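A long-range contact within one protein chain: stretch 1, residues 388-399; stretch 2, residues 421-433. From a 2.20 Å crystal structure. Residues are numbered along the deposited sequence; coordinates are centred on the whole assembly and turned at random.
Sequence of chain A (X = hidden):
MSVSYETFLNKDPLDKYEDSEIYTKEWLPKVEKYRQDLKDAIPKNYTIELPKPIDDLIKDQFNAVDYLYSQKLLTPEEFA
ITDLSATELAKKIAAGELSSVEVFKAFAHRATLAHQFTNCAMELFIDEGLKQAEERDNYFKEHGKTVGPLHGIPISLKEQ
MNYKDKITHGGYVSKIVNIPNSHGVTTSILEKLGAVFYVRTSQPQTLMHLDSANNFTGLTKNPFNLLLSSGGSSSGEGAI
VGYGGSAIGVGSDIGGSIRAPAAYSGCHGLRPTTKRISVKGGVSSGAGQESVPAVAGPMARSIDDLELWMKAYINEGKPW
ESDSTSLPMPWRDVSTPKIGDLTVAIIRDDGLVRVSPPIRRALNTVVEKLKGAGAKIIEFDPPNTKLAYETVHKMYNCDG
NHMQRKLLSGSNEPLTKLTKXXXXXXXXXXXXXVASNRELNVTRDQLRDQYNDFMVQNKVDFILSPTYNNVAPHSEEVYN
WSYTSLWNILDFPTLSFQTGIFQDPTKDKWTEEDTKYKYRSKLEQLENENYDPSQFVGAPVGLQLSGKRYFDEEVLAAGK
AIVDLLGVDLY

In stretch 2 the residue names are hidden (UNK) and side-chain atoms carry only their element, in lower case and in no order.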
# COMPACT_ATOMS: atom_id res chain seq x y z
N ALA A 388 -4.60 -17.57 9.83
CA ALA A 388 -3.76 -16.97 8.80
C ALA A 388 -3.68 -17.88 7.58
O ALA A 388 -3.84 -17.41 6.44
CB ALA A 388 -2.36 -16.68 9.34
N TYR A 389 -3.50 -19.18 7.79
CA TYR A 389 -3.38 -20.12 6.68
C TYR A 389 -4.67 -20.18 5.87
O TYR A 389 -4.63 -20.09 4.63
CB TYR A 389 -3.03 -21.51 7.21
CG TYR A 389 -2.93 -22.57 6.13
CD1 TYR A 389 -1.77 -22.72 5.37
CD2 TYR A 389 -4.00 -23.43 5.87
CE1 TYR A 389 -1.67 -23.70 4.39
CE2 TYR A 389 -3.90 -24.42 4.88
CZ TYR A 389 -2.74 -24.55 4.14
OH TYR A 389 -2.64 -25.52 3.15
N GLU A 390 -5.81 -20.28 6.55
CA GLU A 390 -7.10 -20.36 5.86
C GLU A 390 -7.42 -19.07 5.14
O GLU A 390 -7.95 -19.08 4.02
CB GLU A 390 -8.22 -20.69 6.85
CG GLU A 390 -8.36 -22.18 7.14
CD GLU A 390 -9.04 -22.46 8.48
OE1 GLU A 390 -9.00 -23.63 8.92
OE2 GLU A 390 -9.64 -21.53 9.06
N THR A 391 -7.15 -17.92 5.78
CA THR A 391 -7.48 -16.66 5.14
C THR A 391 -6.66 -16.46 3.87
O THR A 391 -7.19 -16.08 2.83
CB THR A 391 -7.28 -15.48 6.10
OG1 THR A 391 -8.09 -15.68 7.27
CG2 THR A 391 -7.69 -14.17 5.43
N VAL A 392 -5.35 -16.72 3.94
CA VAL A 392 -4.55 -16.43 2.76
C VAL A 392 -4.86 -17.42 1.65
O VAL A 392 -4.90 -17.05 0.47
CB VAL A 392 -3.04 -16.41 3.11
CG1 VAL A 392 -2.44 -17.83 3.22
CG2 VAL A 392 -2.30 -15.54 2.07
N HIS A 393 -5.19 -18.67 1.99
CA HIS A 393 -5.52 -19.61 0.92
C HIS A 393 -6.88 -19.32 0.31
O HIS A 393 -7.09 -19.61 -0.87
CB HIS A 393 -5.41 -21.05 1.42
CG HIS A 393 -3.99 -21.53 1.49
ND1 HIS A 393 -3.04 -20.94 2.30
CD2 HIS A 393 -3.32 -22.43 0.73
CE1 HIS A 393 -1.87 -21.52 2.10
NE2 HIS A 393 -2.01 -22.42 1.15
N LYS A 394 -7.83 -18.76 1.08
CA LYS A 394 -9.06 -18.29 0.47
C LYS A 394 -8.76 -17.15 -0.50
O LYS A 394 -9.34 -17.09 -1.59
CB LYS A 394 -10.06 -17.82 1.54
CG LYS A 394 -10.74 -18.91 2.35
CD LYS A 394 -11.71 -18.26 3.35
CE LYS A 394 -12.33 -19.26 4.34
NZ LYS A 394 -12.62 -18.59 5.66
N MSE A 395 -7.84 -16.26 -0.11
CA MSE A 395 -7.50 -15.06 -0.87
C MSE A 395 -6.95 -15.44 -2.23
O MSE A 395 -7.22 -14.77 -3.22
CB MSE A 395 -6.47 -14.19 -0.14
CG MSE A 395 -7.02 -13.24 0.92
SE MSE A 395 -5.55 -12.35 1.93
CE MSE A 395 -6.57 -11.01 2.89
N TYR A 396 -6.16 -16.52 -2.27
CA TYR A 396 -5.56 -16.95 -3.52
C TYR A 396 -6.61 -17.21 -4.59
O TYR A 396 -6.39 -16.90 -5.77
CB TYR A 396 -4.71 -18.21 -3.33
CG TYR A 396 -3.45 -18.00 -2.55
CD1 TYR A 396 -2.78 -16.79 -2.59
CD2 TYR A 396 -2.90 -19.03 -1.77
CE1 TYR A 396 -1.61 -16.59 -1.85
CE2 TYR A 396 -1.73 -18.85 -1.05
CZ TYR A 396 -1.09 -17.63 -1.09
OH TYR A 396 0.06 -17.43 -0.37
N ASN A 397 -7.77 -17.77 -4.19
CA ASN A 397 -8.74 -18.29 -5.15
C ASN A 397 -10.08 -17.56 -5.12
O ASN A 397 -11.03 -18.02 -5.76
CB ASN A 397 -8.98 -19.79 -4.92
CG ASN A 397 -7.81 -20.64 -5.38
OD1 ASN A 397 -6.80 -20.12 -5.86
ND2 ASN A 397 -7.94 -21.96 -5.23
N CYS A 398 -10.19 -16.43 -4.41
CA CYS A 398 -11.54 -15.90 -4.19
C CYS A 398 -12.14 -15.25 -5.44
O CYS A 398 -13.28 -14.76 -5.36
CB CYS A 398 -11.55 -14.90 -3.02
SG CYS A 398 -10.53 -13.43 -3.26
N ASP A 399 -11.45 -15.23 -6.58
CA ASP A 399 -12.14 -14.91 -7.83
C ASP A 399 -12.76 -16.16 -8.48
O ASP A 399 -13.10 -16.13 -9.67
CB ASP A 399 -11.20 -14.17 -8.80
CG ASP A 399 -10.27 -15.10 -9.58
OD1 ASP A 399 -9.94 -16.20 -9.08
OD2 ASP A 399 -9.84 -14.72 -10.70
N UNK A 421 -3.98 -29.27 -7.26
CA UNK A 421 -3.87 -29.01 -5.83
C UNK A 421 -4.18 -27.54 -5.50
O UNK A 421 -5.02 -27.26 -4.64
c UNK A 421 -2.54 -29.64 -0.34
c UNK A 421 -3.54 -30.96 -2.65
c UNK A 421 -2.46 -29.41 -5.36
c UNK A 421 -2.21 -29.12 -3.93
c UNK A 421 -2.73 -29.84 -2.80
c UNK A 421 -1.47 -28.09 -3.42
n UNK A 421 -1.47 -28.13 -2.04
c UNK A 421 -3.84 -31.41 -1.37
c UNK A 421 -3.35 -30.75 -0.23
c UNK A 421 -2.25 -29.19 -1.63
N UNK A 422 -3.51 -26.59 -6.17
CA UNK A 422 -3.70 -25.20 -5.76
C UNK A 422 -5.02 -24.62 -6.26
O UNK A 422 -5.53 -23.67 -5.66
n UNK A 422 -1.80 -24.53 -8.52
c UNK A 422 -2.52 -24.32 -6.23
c UNK A 422 -2.62 -23.91 -7.69
o UNK A 422 -3.42 -23.03 -8.07
N UNK A 423 -5.59 -25.18 -7.33
CA UNK A 423 -6.92 -24.76 -7.75
C UNK A 423 -7.98 -25.15 -6.72
O UNK A 423 -9.07 -24.57 -6.74
c UNK A 423 -6.65 -25.40 -11.59
c UNK A 423 -6.42 -24.71 -10.24
c UNK A 423 -6.69 -23.20 -10.32
c UNK A 423 -7.26 -25.35 -9.12
N UNK A 424 -7.68 -26.07 -5.81
CA UNK A 424 -8.63 -26.45 -4.76
C UNK A 424 -8.29 -25.85 -3.39
O UNK A 424 -8.87 -26.27 -2.38
c UNK A 424 -8.70 -27.98 -4.67
n UNK A 424 -9.04 -28.81 -6.94
c UNK A 424 -9.60 -28.57 -5.75
o UNK A 424 -10.80 -28.78 -5.52
N UNK A 425 -7.42 -24.83 -3.35
CA UNK A 425 -6.85 -24.33 -2.10
C UNK A 425 -7.88 -23.79 -1.11
O UNK A 425 -7.85 -24.13 0.08
c UNK A 425 -4.45 -23.76 -2.16
c UNK A 425 -1.91 -24.77 -1.73
c UNK A 425 -2.99 -25.38 -1.14
o UNK A 425 -0.64 -25.27 -1.51
c UNK A 425 -5.83 -23.24 -2.39
c UNK A 425 -4.26 -24.88 -1.37
c UNK A 425 -3.35 -23.14 -2.74
c UNK A 425 -2.08 -23.64 -2.53
N UNK A 426 -8.73 -22.87 -1.53
CA UNK A 426 -9.51 -22.21 -0.49
C UNK A 426 -10.94 -22.73 -0.55
O UNK A 426 -11.22 -23.85 -0.12
N UNK A 427 -11.83 -21.94 -1.14
CA UNK A 427 -13.11 -22.46 -1.60
C UNK A 427 -13.10 -22.70 -3.11
O UNK A 427 -14.16 -22.71 -3.74
o UNK A 427 -16.70 -21.03 0.52
c UNK A 427 -15.59 -20.54 0.77
c UNK A 427 -14.24 -21.52 -1.19
c UNK A 427 -14.33 -21.29 0.34
o UNK A 427 -15.47 -19.46 1.40
N UNK A 428 -11.92 -22.90 -3.70
CA UNK A 428 -11.77 -23.22 -5.11
C UNK A 428 -12.56 -22.36 -6.07
O UNK A 428 -12.32 -21.15 -6.18
N UNK A 429 -13.52 -22.96 -6.77
CA UNK A 429 -14.24 -22.25 -7.82
C UNK A 429 -15.36 -21.36 -7.29
O UNK A 429 -16.10 -20.79 -8.10
c UNK A 429 -14.81 -23.24 -8.84
N UNK A 430 -15.52 -21.22 -5.98
CA UNK A 430 -16.53 -20.30 -5.47
C UNK A 430 -16.04 -18.87 -5.69
O UNK A 430 -14.93 -18.50 -5.28
c UNK A 430 -17.43 -19.34 -3.32
c UNK A 430 -16.81 -20.55 -3.99
c UNK A 430 -18.16 -18.34 -1.15
c UNK A 430 -17.84 -19.64 -1.88
n UNK A 430 -18.17 -18.48 0.33
N UNK A 431 -16.86 -18.06 -6.37
CA UNK A 431 -16.49 -16.70 -6.72
C UNK A 431 -17.06 -15.77 -5.65
O UNK A 431 -18.28 -15.56 -5.58
c UNK A 431 -16.36 -15.17 -8.75
c UNK A 431 -15.83 -13.77 -10.37
n UNK A 431 -16.49 -14.88 -10.09
n UNK A 431 -15.28 -13.32 -9.25
c UNK A 431 -17.01 -16.37 -8.12
c UNK A 431 -15.59 -14.18 -8.23
N UNK A 432 -16.19 -15.22 -4.82
CA UNK A 432 -16.60 -14.34 -3.72
C UNK A 432 -17.22 -13.05 -4.24
O UNK A 432 -16.87 -12.55 -5.32
c UNK A 432 -14.84 -16.35 -2.12
c UNK A 432 -15.39 -14.00 -2.86
c UNK A 432 -14.81 -14.62 -0.48
o UNK A 432 -13.95 -17.76 1.13
c UNK A 432 -14.45 -15.53 0.49
c UNK A 432 -15.02 -15.02 -1.80
c UNK A 432 -14.30 -16.86 0.15
c UNK A 432 -14.49 -17.27 -1.15
N UNK A 433 -18.14 -12.49 -3.46
CA UNK A 433 -18.56 -11.12 -3.70
C UNK A 433 -17.64 -10.14 -2.95
O UNK A 433 -16.82 -10.54 -2.12
c UNK A 433 -20.05 -10.95 -3.32
c UNK A 433 -20.34 -11.32 -1.86
o UNK A 433 -21.51 -11.58 -1.52
o UNK A 433 -19.41 -11.33 -1.03
O HOH W 1 -0.68 -24.82 1.48
O HOH W 2 -11.19 -19.15 -2.14
O HOH W 3 -4.01 -20.84 -6.55

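Position 421 lies in a helix that begins earlier in the chain. It carries one carbon and then fused five- and six-membered rings holding eight carbons and one nitrogen. This is an indole, so the residue is Trp421; it makes no direct contact with stretch 1.

Position 422 has two side-chain carbons, the second bearing one oxygen and one nitrogen. Its backbone O accepts a hydrogen bond from Asn397 ND2 (3.0 Å, 166°), and its side chain lies near water 3, which also reaches Asn397 OD1. The atoms fit Asn422, whose OD1 accepts from that water at 2.7 Å. Position 423 has four carbons forked at the second, and its CA-to-CB bond points away from stretch 1; the pattern is that of Leu423. Position 424 repeats the two-carbon amide, its CA-to-CB bond also pointing away, giving Asn424.

At 425 one carbon leads to a six-carbon ring bearing an oxygen, and the ring presents a face to the edge of His393. This is Tyr425. The ring centroids are 4.3 Å apart, with planes at 83° and His393 CD2 3.4 Å from Tyr425 CD1. Water 1 binds Tyr425 OH (3.0 Å), His393 NE2 (2.8 Å) and Tyr389 OH (2.7 Å), tying together the polar ends of three side chains.

Position 426 has no side-chain atoms, and its CA lies 4.1 Å from Lys394 CA and 3.6 Å from His393 O. It is Gly426; an ideal CB here would fall 2.6 Å from His393 O and 2.7 Å from Lys394 CA, so this close approach depends on the absence of a side chain.

Position 427 has three carbons, the third carrying two oxygens: Glu427. Water 2 donates to Lys394 O (2.8 Å) and accepts from Glu427 N (3.0 Å), bridging the two backbones. Position 428 is again bare, hence Gly428, and its phi of 48° by itself favours glycine. It lies within a type II' turn that starts at Glu427. Position 429 has a single side-chain carbon, directed away from stretch 1: Ala429. Four carbons in a row ending in nitrogen make 430 Lys430; its NZ forms a salt bridge with Glu427 OE1 (2.9 Å), bracing the turn.

At 431, one carbon precedes a five-membered ring of three carbons and two nitrogens, with Asp399 C over one ring face. This is His431, its CD2 3.5 Å from Asp399 C. Position 432 has one carbon and a six-carbon ring bearing an oxygen; Cys398 CB packs over the ring face, 3.9 Å from its centroid. It is Tyr432, and Tyr432 N donates to Cys398 O (3.0 Å). Position 433 has two carbons, the second bearing two oxygens: Asp433, which caps a helix beginning just past the stretch.

The contact therefore combines close backbone packing at Gly426 with two direct hydrogen bonds, from Asn397 ND2 to Asn422 O and from Tyr432 N to Cys398 O. The edge-to-face pair of His393 and Tyr425 and the CH-pi contact of Cys398 CB over the Tyr432 ring add to these bonds, and the three waters link polar groups across the interface.

Stretch 2 (421-433) WNLNYGEGAKHYD
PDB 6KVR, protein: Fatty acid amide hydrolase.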